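Local coordinates for protein probable ss-1,3-N-acetylglucosaminyltransferase (Staphylococcus aureus, PDB 6H2N) that probably acts as a family 2 glycosyltransferase, with a GT-A-type domain followed by a helical linker domain of the TarS kind, at residues V22-P27 with F107-D112; N209-S214 with S258-N263; E299-F304 with N333-V338. One frame throughout, in Å; residues are numbered along the deposited sequence.

Contact 1: V22-P27 with F107-D112; sequences VSVIMP and FFLDSD. With MG (magnesium ion), chain M; UD1 (uridine-diphosphate-N-acetylglucosamine), chain K.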
loop_
_atom_site.group_PDB
_atom_site.type_symbol
_atom_site.label_atom_id
_atom_site.label_comp_id
_atom_site.label_asym_id
_atom_site.label_seq_id
_atom_site.Cartn_x
_atom_site.Cartn_y
_atom_site.Cartn_z
ATOM N N VAL B 22 -48.180 25.164 -8.496
ATOM C CA VAL B 22 -47.087 24.323 -8.995
ATOM C C VAL B 22 -47.045 24.370 -10.532
ATOM O O VAL B 22 -48.086 24.221 -11.190
ATOM C CB VAL B 22 -47.244 22.866 -8.529
ATOM C CG1 VAL B 22 -46.067 22.011 -8.973
ATOM C CG2 VAL B 22 -47.451 22.738 -7.027
ATOM N N SER B 23 -45.839 24.556 -11.088
ATOM C CA SER B 23 -45.511 24.195 -12.473
ATOM C C SER B 23 -44.724 22.884 -12.478
ATOM O O SER B 23 -43.626 22.805 -11.908
ATOM C CB SER B 23 -44.716 25.265 -13.172
ATOM O OG SER B 23 -45.396 26.505 -13.204
ATOM N N VAL B 24 -45.274 21.852 -13.126
ATOM C CA VAL B 24 -44.525 20.656 -13.416
ATOM C C VAL B 24 -43.745 20.931 -14.703
ATOM O O VAL B 24 -44.320 21.415 -15.677
ATOM C CB VAL B 24 -45.433 19.420 -13.526
ATOM C CG1 VAL B 24 -44.631 18.162 -13.802
ATOM C CG2 VAL B 24 -46.303 19.244 -12.284
ATOM N N ILE B 25 -42.431 20.688 -14.671
ATOM C CA ILE B 25 -41.555 20.969 -15.807
ATOM C C ILE B 25 -41.011 19.635 -16.327
ATOM O O ILE B 25 -40.312 18.921 -15.609
ATOM C CB ILE B 25 -40.452 21.970 -15.429
ATOM C CG1 ILE B 25 -41.048 23.322 -15.030
ATOM C CG2 ILE B 25 -39.439 22.104 -16.555
ATOM C CD1 ILE B 25 -40.041 24.309 -14.448
ATOM N N MET B 26 -41.379 19.286 -17.576
ATOM C CA MET B 26 -41.089 17.972 -18.124
ATOM C C MET B 26 -40.414 18.109 -19.486
ATOM O O MET B 26 -41.047 18.480 -20.474
ATOM C CB MET B 26 -42.358 17.130 -18.267
ATOM C CG MET B 26 -42.079 15.706 -18.741
ATOM S SD MET B 26 -43.580 14.735 -19.000
ATOM C CE MET B 26 -44.287 15.606 -20.395
ATOM N N PRO B 27 -39.099 17.821 -19.581
ATOM C CA PRO B 27 -38.436 17.678 -20.876
ATOM C C PRO B 27 -38.863 16.370 -21.554
ATOM O O PRO B 27 -39.018 15.348 -20.883
ATOM C CB PRO B 27 -36.926 17.636 -20.556
ATOM C CG PRO B 27 -36.820 17.903 -19.064
ATOM C CD PRO B 27 -38.178 17.604 -18.460
ATOM N N PHE B 107 -41.842 21.633 -9.984
ATOM C CA PHE B 107 -41.605 20.216 -9.767
ATOM C C PHE B 107 -41.054 19.639 -11.071
ATOM O O PHE B 107 -41.715 19.735 -12.120
ATOM C CB PHE B 107 -42.878 19.501 -9.310
ATOM C CG PHE B 107 -42.603 18.118 -8.794
ATOM C CD1 PHE B 107 -42.135 17.133 -9.643
ATOM C CD2 PHE B 107 -42.684 17.826 -7.445
ATOM C CE1 PHE B 107 -41.772 15.890 -9.150
ATOM C CE2 PHE B 107 -42.345 16.571 -6.966
ATOM C CZ PHE B 107 -41.855 15.619 -7.812
ATOM N N PHE B 108 -39.857 19.047 -11.021
ATOM C CA PHE B 108 -39.237 18.473 -12.220
ATOM C C PHE B 108 -39.659 17.006 -12.344
ATOM O O PHE B 108 -39.517 16.182 -11.421
ATOM C CB PHE B 108 -37.710 18.622 -12.187
ATOM C CG PHE B 108 -37.227 20.051 -12.240
ATOM C CD1 PHE B 108 -37.293 20.774 -13.423
ATOM C CD2 PHE B 108 -36.719 20.670 -11.111
ATOM C CE1 PHE B 108 -36.874 22.091 -13.473
ATOM C CE2 PHE B 108 -36.285 21.986 -11.164
ATOM C CZ PHE B 108 -36.352 22.693 -12.343
ATOM N N LEU B 109 -40.212 16.683 -13.512
ATOM C CA LEU B 109 -40.675 15.338 -13.835
ATOM C C LEU B 109 -39.972 14.914 -15.123
ATOM O O LEU B 109 -39.963 15.645 -16.107
ATOM C CB LEU B 109 -42.194 15.344 -14.018
ATOM C CG LEU B 109 -42.803 14.074 -14.629
ATOM C CD1 LEU B 109 -42.643 12.874 -13.710
ATOM C CD2 LEU B 109 -44.273 14.280 -14.964
ATOM N N ASP B 110 -39.339 13.749 -15.087
ATOM C CA ASP B 110 -38.700 13.237 -16.281
ATOM C C ASP B 110 -39.761 12.492 -17.080
ATOM O O ASP B 110 -40.609 11.837 -16.493
ATOM C CB ASP B 110 -37.526 12.319 -15.966
ATOM C CG ASP B 110 -36.293 13.018 -15.393
ATOM O OD1 ASP B 110 -36.155 14.276 -15.548
ATOM O OD2 ASP B 110 -35.461 12.279 -14.828
ATOM N N SER B 111 -39.635 12.555 -18.413
ATOM C CA SER B 111 -40.648 12.087 -19.350
ATOM C C SER B 111 -40.929 10.590 -19.195
ATOM O O SER B 111 -42.014 10.148 -19.543
ATOM C CB SER B 111 -40.292 12.429 -20.781
ATOM O OG SER B 111 -38.944 12.088 -21.062
ATOM N N ASP B 112 -40.010 9.792 -18.661
ATOM C CA ASP B 112 -40.349 8.330 -18.589
ATOM C C ASP B 112 -41.089 7.936 -17.283
ATOM O O ASP B 112 -41.529 6.762 -17.138
ATOM C CB ASP B 112 -39.081 7.489 -18.812
ATOM C CG ASP B 112 -37.874 7.931 -17.993
ATOM O OD1 ASP B 112 -38.045 8.799 -17.102
ATOM O OD2 ASP B 112 -36.748 7.404 -18.254
HETATM MG MG MG M . -35.937 8.488 -16.558
HETATM C "C1'" UD1 K . -31.158 10.042 -14.974
HETATM C "C2'" UD1 K . -31.321 10.146 -13.461
HETATM C "C3'" UD1 K . -32.448 11.112 -13.135
HETATM C "C4'" UD1 K . -32.168 12.463 -13.793
HETATM C "C5'" UD1 K . -31.868 12.283 -15.294
HETATM C "C6'" UD1 K . -31.470 13.583 -15.972
HETATM C "C7'" UD1 K . -30.624 8.062 -12.326
HETATM C "C8'" UD1 K . -31.089 6.800 -11.643
HETATM N "N2'" UD1 K . -31.586 8.858 -12.820
HETATM O "O1'" UD1 K . -32.408 9.643 -15.520
HETATM O "O3'" UD1 K . -32.559 11.226 -11.704
HETATM O "O4'" UD1 K . -33.270 13.357 -13.582
HETATM O "O5'" UD1 K . -30.819 11.322 -15.506
HETATM O "O6'" UD1 K . -30.300 14.077 -15.355
HETATM O "O7'" UD1 K . -29.436 8.344 -12.417
HETATM N N1 UD1 K . -33.839 14.521 -22.262
HETATM C C2 UD1 K . -33.757 15.722 -22.967
HETATM N N3 UD1 K . -32.931 15.833 -24.027
HETATM C C4 UD1 K . -32.185 14.786 -24.411
HETATM C C5 UD1 K . -32.251 13.590 -23.729
HETATM C C6 UD1 K . -33.094 13.479 -22.632
HETATM O O2 UD1 K . -34.441 16.693 -22.587
HETATM O O4 UD1 K . -31.432 14.883 -25.402
HETATM C C1B UD1 K . -34.750 14.447 -21.120
HETATM C C2B UD1 K . -35.677 13.232 -21.133
HETATM O "O2'" UD1 K . -36.811 13.433 -21.995
HETATM C C3B UD1 K . -36.049 13.173 -19.658
HETATM C C4B UD1 K . -34.801 13.684 -18.947
HETATM O O4B UD1 K . -34.032 14.416 -19.890
HETATM O O3B UD1 K . -37.135 14.048 -19.324
HETATM C C5B UD1 K . -33.941 12.564 -18.415
HETATM O O5B UD1 K . -33.864 11.511 -19.367
HETATM P PA UD1 K . -34.060 10.022 -18.864
HETATM O O1A UD1 K . -33.910 9.093 -20.041
HETATM O O2A UD1 K . -35.289 9.941 -17.962
HETATM O O3A UD1 K . -32.733 9.870 -17.953
HETATM P PB UD1 K . -32.558 8.724 -16.831
HETATM O O1B UD1 K . -33.798 7.900 -16.567
HETATM O O2B UD1 K . -31.233 8.063 -17.096
HETATM O O HOH W 1 -35.992 9.877 -14.801
HETATM O O HOH W 2 -36.496 6.703 -15.382
#
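Val24 pairs with Phe107, and Ile25 with Phe108, on adjacent parallel strands of the Rossmann-like GT-A sheet; just beyond, Asp110 and Asp112 fit the DxD motif of such glycosyltransferases. The tight part is the strand pair. Phe107 N donates to Ser23 O (2.9 Å), Ile25 N to Phe107 O (2.8 Å), and Leu109 N to Ile25 O in an almost straight bond (174°). Val24 CG1 presses on Leu109 CB at 3.7 Å, with helix 119-130 against Val24 and Phe107. On the other face of the sheet Ile25 lays CB, CG2 and CD1 alongside the CD1-CE1 side of the Phe108 ring, which Phe190 meets edge-to-face.

Past Leu109 the strand pairing stops and uridine-diphosphate-N-acetylglucosamine bridges the two segments. Its O3B donates to Pro27 O (2.8 Å) and accepts from Ser111 N, so one hydroxyl is gripped by both backbones. Ser111 OG, set between the backbone N and the carbonyl carbon (chi1 47°), is hydrogen-bonded to ligand O2' at 2.7 Å. Asp110 OD2 accepts from ligand O4' (2.7 Å), while its OD1 is salt-bridged to Arg94. The looser side is the loop at partly exposed Asp112, which turns away from 22-27 and meets magnesium instead. Asp112 OD1 and OD2 each bind the metal at 2.2 Å; ligand O2A and O1B and two waters complete the six bonds.

Contact 2: N209-S214 with S258-N263; sequences NSKNYS and SPIYKN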
loop_
_atom_site.group_PDB
_atom_site.type_symbol
_atom_site.label_atom_id
_atom_site.label_comp_id
_atom_site.label_asym_id
_atom_site.label_seq_id
_atom_site.Cartn_x
_atom_site.Cartn_y
_atom_site.Cartn_z
ATOM N N ASN B 209 -28.812 27.727 -0.571
ATOM C CA ASN B 209 -29.443 29.012 -0.639
ATOM C C ASN B 209 -30.830 28.988 0.020
ATOM O O ASN B 209 -31.589 29.898 -0.183
ATOM C CB ASN B 209 -29.559 29.499 -2.083
ATOM C CG ASN B 209 -28.253 30.081 -2.572
ATOM O OD1 ASN B 209 -27.902 31.196 -2.204
ATOM N ND2 ASN B 209 -27.502 29.311 -3.340
ATOM N N SER B 210 -31.139 27.958 0.807
ATOM C CA SER B 210 -32.387 27.904 1.537
ATOM C C SER B 210 -32.230 27.129 2.857
ATOM O O SER B 210 -31.247 26.426 3.084
ATOM C CB SER B 210 -33.436 27.294 0.663
ATOM O OG SER B 210 -33.091 25.956 0.375
ATOM N N LYS B 211 -33.246 27.238 3.721
ATOM C CA LYS B 211 -33.187 26.698 5.077
ATOM C C LYS B 211 -34.184 25.576 5.361
ATOM O O LYS B 211 -33.925 24.695 6.213
ATOM C CB LYS B 211 -33.531 27.805 6.083
ATOM C CG LYS B 211 -32.658 29.043 6.001
ATOM C CD LYS B 211 -33.002 30.113 7.038
ATOM C CE LYS B 211 -34.367 29.957 7.683
ATOM N NZ LYS B 211 -35.483 30.389 6.805
ATOM N N ASN B 212 -35.368 25.660 4.748
ATOM C CA ASN B 212 -36.512 24.871 5.193
ATOM C C ASN B 212 -36.741 23.739 4.188
ATOM O O ASN B 212 -37.109 23.997 3.023
ATOM C CB ASN B 212 -37.764 25.734 5.352
ATOM C CG ASN B 212 -37.698 26.693 6.519
ATOM O OD1 ASN B 212 -36.791 26.605 7.343
ATOM N ND2 ASN B 212 -38.636 27.624 6.572
ATOM N N TYR B 213 -36.473 22.504 4.625
ATOM C CA TYR B 213 -36.649 21.332 3.776
ATOM C C TYR B 213 -37.641 20.390 4.465
ATOM O O TYR B 213 -37.604 20.242 5.666
ATOM C CB TYR B 213 -35.320 20.610 3.545
ATOM C CG TYR B 213 -34.090 21.476 3.510
ATOM C CD1 TYR B 213 -33.978 22.531 2.623
ATOM C CD2 TYR B 213 -33.010 21.207 4.327
ATOM C CE1 TYR B 213 -32.840 23.320 2.569
ATOM C CE2 TYR B 213 -31.846 21.958 4.258
ATOM C CZ TYR B 213 -31.749 23.002 3.355
ATOM O OH TYR B 213 -30.617 23.777 3.336
ATOM N N SER B 214 -38.492 19.739 3.677
ATOM C CA SER B 214 -39.490 18.804 4.167
ATOM C C SER B 214 -39.406 17.502 3.366
ATOM O O SER B 214 -39.062 17.518 2.192
ATOM C CB SER B 214 -40.888 19.386 4.095
ATOM O OG SER B 214 -40.984 20.577 4.868
ATOM N N SER B 258 -21.940 29.472 0.759
ATOM C CA SER B 258 -23.367 29.476 1.168
ATOM C C SER B 258 -23.682 30.683 2.049
ATOM O O SER B 258 -23.039 30.916 3.076
ATOM C CB SER B 258 -23.752 28.189 1.867
ATOM O OG SER B 258 -25.058 28.256 2.423
ATOM N N PRO B 259 -24.713 31.467 1.669
ATOM C CA PRO B 259 -25.234 32.532 2.520
ATOM C C PRO B 259 -26.091 32.008 3.688
ATOM O O PRO B 259 -26.398 32.781 4.616
ATOM C CB PRO B 259 -26.024 33.413 1.538
ATOM C CG PRO B 259 -26.449 32.481 0.441
ATOM C CD PRO B 259 -25.406 31.387 0.382
ATOM N N ILE B 260 -26.440 30.715 3.664
ATOM C CA ILE B 260 -27.220 30.091 4.719
ATOM C C ILE B 260 -26.283 29.402 5.717
ATOM O O ILE B 260 -26.362 29.660 6.926
ATOM C CB ILE B 260 -28.244 29.092 4.153
ATOM C CG1 ILE B 260 -29.253 29.744 3.192
ATOM C CG2 ILE B 260 -28.931 28.374 5.295
ATOM C CD1 ILE B 260 -30.224 30.719 3.849
ATOM N N TYR B 261 -25.423 28.518 5.222
ATOM C CA TYR B 261 -24.446 27.841 6.058
ATOM C C TYR B 261 -23.151 28.659 6.035
ATOM O O TYR B 261 -22.248 28.373 5.273
ATOM C CB TYR B 261 -24.257 26.395 5.609
ATOM C CG TYR B 261 -25.551 25.637 5.612
ATOM C CD1 TYR B 261 -26.009 25.010 6.757
ATOM C CD2 TYR B 261 -26.343 25.588 4.469
ATOM C CE1 TYR B 261 -27.211 24.332 6.771
ATOM C CE2 TYR B 261 -27.551 24.920 4.470
ATOM C CZ TYR B 261 -27.983 24.288 5.620
ATOM O OH TYR B 261 -29.181 23.632 5.629
ATOM N N LYS B 262 -23.146 29.735 6.823
ATOM C CA LYS B 262 -22.095 30.744 6.763
ATOM C C LYS B 262 -20.915 30.382 7.663
ATOM O O LYS B 262 -19.820 30.832 7.410
ATOM C CB LYS B 262 -22.639 32.099 7.198
ATOM C CG LYS B 262 -23.646 32.700 6.234
ATOM C CD LYS B 262 -23.861 34.179 6.427
ATOM C CE LYS B 262 -24.625 34.513 7.690
ATOM N NZ LYS B 262 -25.490 35.700 7.485
ATOM N N ASN B 263 -21.149 29.592 8.712
ATOM C CA ASN B 263 -20.075 29.264 9.694
ATOM C C ASN B 263 -19.031 28.360 9.020
ATOM O O ASN B 263 -19.355 27.391 8.317
ATOM C CB ASN B 263 -20.639 28.597 10.950
ATOM C CG ASN B 263 -19.527 28.120 11.861
ATOM O OD1 ASN B 263 -19.094 26.972 11.783
ATOM N ND2 ASN B 263 -19.001 29.032 12.676
#
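An ST turn at Ser258, in the loop between helices 242-256 and 264-281, carries Pro259, Ile260 and Tyr261 against the chain that leads from Asn209 into strand 213-216. Ser258 OG accepts from Tyr261 N at 2.8 Å (163°) and from Ile260 N at 3.1 Å, and it is also hydrogen-bonded to Met208 O. Three bonds thus hold this one hydroxyl, tying the turn to the residue just ahead of Asn209.

Ile260 is the wedge. Its CG1 rests 3.5 Å from Ser210 N, against the Asn209-Ser210 peptide, while CD1 meets Lys211 CG at 3.7 Å, the two side chains crossing at about a right angle. Asn209 approaches the Pro259 ring obliquely, Asn209 OD1 lying 3.3 Å from Pro259 CG.

Farther along, Tyr213 and Tyr261 come from opposite directions. Tyr213 OH and Tyr261 OH lie 2.7 Å apart, close enough to share a hydrogen bond, each hydroxyl at the edge of the other ring. Tyr213 CG is beside the backbone N at a chi1 of -32°, well off a staggered value, which may cost some strain. Lys211 O sits 3.8 Å above the plane of the Tyr213 ring, over its centre, and Ser210 OG lies in plane at its edge. On the Tyr261 ring, Ile260 CG2 lies over one face, offset toward the rim. The end of helix 198-207 takes up the polar tips: Asn209 ND2 is hydrogen-bonded to Glu205 O, Ser210 OG to Phe206 O and Tyr213 OH to Leu207 O.

Arg267, in the first turn of the helix that follows, hydrogen-bonds Ser258 O and Tyr261 O. The result is a compact connection between two helices: an ST turn, followed by Asn263 as N-cap of helix 264-281, docked on the lead-in to a strand of the GT-A sheet.

Contact 3: E299-F304 with N333-V338; sequences EWLNNF and NDLLAV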
loop_
_atom_site.group_PDB
_atom_site.type_symbol
_atom_site.label_atom_id
_atom_site.label_comp_id
_atom_site.label_asym_id
_atom_site.label_seq_id
_atom_site.Cartn_x
_atom_site.Cartn_y
_atom_site.Cartn_z
ATOM N N GLU B 299 -5.308 10.721 -15.830
ATOM C CA GLU B 299 -6.148 11.906 -16.067
ATOM C C GLU B 299 -7.301 11.981 -15.060
ATOM O O GLU B 299 -7.583 13.050 -14.530
ATOM C CB GLU B 299 -6.699 11.923 -17.490
ATOM C CG GLU B 299 -5.607 12.149 -18.519
ATOM C CD GLU B 299 -6.047 12.183 -19.974
ATOM O OE1 GLU B 299 -7.176 12.667 -20.228
ATOM O OE2 GLU B 299 -5.242 11.761 -20.848
ATOM N N TRP B 300 -7.985 10.862 -14.834
ATOM C CA TRP B 300 -9.069 10.788 -13.874
ATOM C C TRP B 300 -8.573 11.224 -12.487
ATOM O O TRP B 300 -9.178 12.058 -11.819
ATOM C CB TRP B 300 -9.647 9.373 -13.826
ATOM C CG TRP B 300 -10.863 9.271 -12.967
ATOM C CD1 TRP B 300 -10.911 8.899 -11.657
ATOM C CD2 TRP B 300 -12.219 9.542 -13.346
ATOM N NE1 TRP B 300 -12.195 8.935 -11.195
ATOM C CE2 TRP B 300 -13.019 9.321 -12.204
ATOM C CE3 TRP B 300 -12.840 9.924 -14.535
ATOM C CZ2 TRP B 300 -14.398 9.482 -12.218
ATOM C CZ3 TRP B 300 -14.206 10.104 -14.542
ATOM C CH2 TRP B 300 -14.973 9.901 -13.395
ATOM N N LEU B 301 -7.444 10.659 -12.068
ATOM C CA LEU B 301 -6.927 10.953 -10.719
ATOM C C LEU B 301 -6.412 12.400 -10.633
ATOM O O LEU B 301 -6.558 13.038 -9.589
ATOM C CB LEU B 301 -5.826 9.958 -10.342
ATOM C CG LEU B 301 -5.180 10.203 -8.976
ATOM C CD1 LEU B 301 -6.204 10.190 -7.865
ATOM C CD2 LEU B 301 -4.098 9.168 -8.690
ATOM N N ASN B 302 -5.793 12.912 -11.701
ATOM C CA ASN B 302 -5.347 14.313 -11.715
ATOM C C ASN B 302 -6.557 15.219 -11.479
ATOM O O ASN B 302 -6.446 16.156 -10.729
ATOM C CB ASN B 302 -4.607 14.712 -12.990
ATOM C CG ASN B 302 -3.097 14.669 -12.881
ATOM O OD1 ASN B 302 -2.513 15.294 -12.005
ATOM N ND2 ASN B 302 -2.449 14.011 -13.831
ATOM N N ASN B 303 -7.708 14.903 -12.100
ATOM C CA ASN B 303 -8.919 15.703 -11.970
ATOM C C ASN B 303 -9.455 15.632 -10.539
ATOM O O ASN B 303 -9.828 16.652 -9.966
ATOM C CB ASN B 303 -10.007 15.265 -12.960
ATOM C CG ASN B 303 -9.812 15.872 -14.330
ATOM O OD1 ASN B 303 -9.302 16.992 -14.422
ATOM N ND2 ASN B 303 -10.109 15.124 -15.402
ATOM N N PHE B 304 -9.533 14.417 -9.993
ATOM C CA PHE B 304 -10.045 14.177 -8.660
ATOM C C PHE B 304 -9.130 14.909 -7.655
ATOM O O PHE B 304 -9.604 15.625 -6.781
ATOM C CB PHE B 304 -10.089 12.672 -8.392
ATOM C CG PHE B 304 -11.052 12.204 -7.330
ATOM C CD1 PHE B 304 -11.597 13.068 -6.397
ATOM C CD2 PHE B 304 -11.368 10.857 -7.234
ATOM C CE1 PHE B 304 -12.455 12.602 -5.411
ATOM C CE2 PHE B 304 -12.216 10.394 -6.241
ATOM C CZ PHE B 304 -12.792 11.268 -5.359
ATOM N N ASN B 333 -2.268 12.561 -5.187
ATOM C CA ASN B 333 -2.220 12.312 -6.622
ATOM C C ASN B 333 -1.342 11.080 -6.890
ATOM O O ASN B 333 -0.600 11.048 -7.861
ATOM C CB ASN B 333 -1.741 13.541 -7.414
ATOM C CG ASN B 333 -2.021 13.437 -8.908
ATOM O OD1 ASN B 333 -3.003 12.807 -9.327
ATOM N ND2 ASN B 333 -1.139 13.998 -9.736
ATOM N N ASP B 334 -1.480 10.050 -6.051
ATOM C CA ASP B 334 -0.630 8.864 -6.117
ATOM C C ASP B 334 -1.471 7.646 -6.514
ATOM O O ASP B 334 -2.156 7.072 -5.681
ATOM C CB ASP B 334 0.043 8.678 -4.750
ATOM C CG ASP B 334 1.104 7.599 -4.682
ATOM O OD1 ASP B 334 0.894 6.524 -5.225
ATOM O OD2 ASP B 334 2.107 7.831 -3.994
ATOM N N LEU B 335 -1.405 7.238 -7.774
ATOM C CA LEU B 335 -2.255 6.150 -8.278
ATOM C C LEU B 335 -1.968 4.826 -7.541
ATOM O O LEU B 335 -2.921 4.080 -7.218
ATOM C CB LEU B 335 -2.040 5.992 -9.784
ATOM C CG LEU B 335 -2.788 4.823 -10.418
ATOM C CD1 LEU B 335 -4.293 4.970 -10.224
ATOM C CD2 LEU B 335 -2.451 4.686 -11.896
ATOM N N LEU B 336 -0.682 4.523 -7.318
ATOM C CA LEU B 336 -0.273 3.292 -6.631
ATOM C C LEU B 336 -0.939 3.218 -5.249
ATOM O O LEU B 336 -1.465 2.164 -4.892
ATOM C CB LEU B 336 1.247 3.238 -6.500
ATOM C CG LEU B 336 2.017 2.896 -7.772
ATOM C CD1 LEU B 336 3.500 3.178 -7.566
ATOM C CD2 LEU B 336 1.811 1.441 -8.162
ATOM N N ALA B 337 -0.931 4.339 -4.511
ATOM C CA ALA B 337 -1.507 4.405 -3.176
ATOM C C ALA B 337 -3.031 4.223 -3.200
ATOM O O ALA B 337 -3.569 3.670 -2.241
ATOM C CB ALA B 337 -1.125 5.698 -2.483
ATOM N N VAL B 338 -3.722 4.758 -4.219
ATOM C CA VAL B 338 -5.164 4.557 -4.366
ATOM C C VAL B 338 -5.435 3.075 -4.653
ATOM O O VAL B 338 -6.359 2.501 -4.099
ATOM C CB VAL B 338 -5.765 5.440 -5.478
ATOM C CG1 VAL B 338 -7.263 5.214 -5.617
ATOM C CG2 VAL B 338 -5.472 6.917 -5.256
#
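The amides of Asn302 and Asn333 meet with their planes 49° apart. Asn333 ND2 lies 3.0 Å from Asn302 OD1, but the bond is weak because the N-H points well off the oxygen (125°). The other end of the Asn333 amide, OD1, lies against Leu301 CG at 3.4 Å, so the group spans a polar and an apolar neighbour on one helix. Asn333 CG is anti to the backbone N (chi1 -165°), which sends the amide across to helix 294-308.

Leu301 fills the inner side of the contact. Its CD2 rests on Leu335 N at 3.4 Å and on Leu335 CB at 3.9 Å, while CD1 reaches Val338 CG2 at 4.2 Å. The backbone it packs on is a break between two helices of the TarS-type linker domain: Asn333, with positive phi, closes helix 324-331 in a Schellman motif, and Asp334 at once becomes the N-cap of helix 335-344. Asp334 OD1 accepts from Ala337 N at 2.9 Å, met from above the carboxylate plane.

A glycerol, probably from the crystallisation liquor, is hydrogen-bonded to Leu335 N and Leu336 N at this helix start. Leu336 of the third subunit packs on Asp334 and Ala337, and Leu336 of this chain touches Gln332 of the second subunit.

How the contacts relate
The touching residues of contact 1 are all buried, whereas contacts 2 and 3 are only partly so. Contacts 1 and 2 reach the same sheet, with centres 25 Å apart: the first pairs two of its strands, the second sets a helix-linking loop against the approach to another. Contact 3 lies on the opposite side of the chain's centre from contact 1, about 38 Å between centres, where helices also meet other subunits. Chemistry follows place. Regular strand bonds give way to metal and ligand binding in contact 1; contact 2 mixes a tyrosine hydroxyl pair with aliphatic packing; contact 3 relies on one leucine and a weak amide bond.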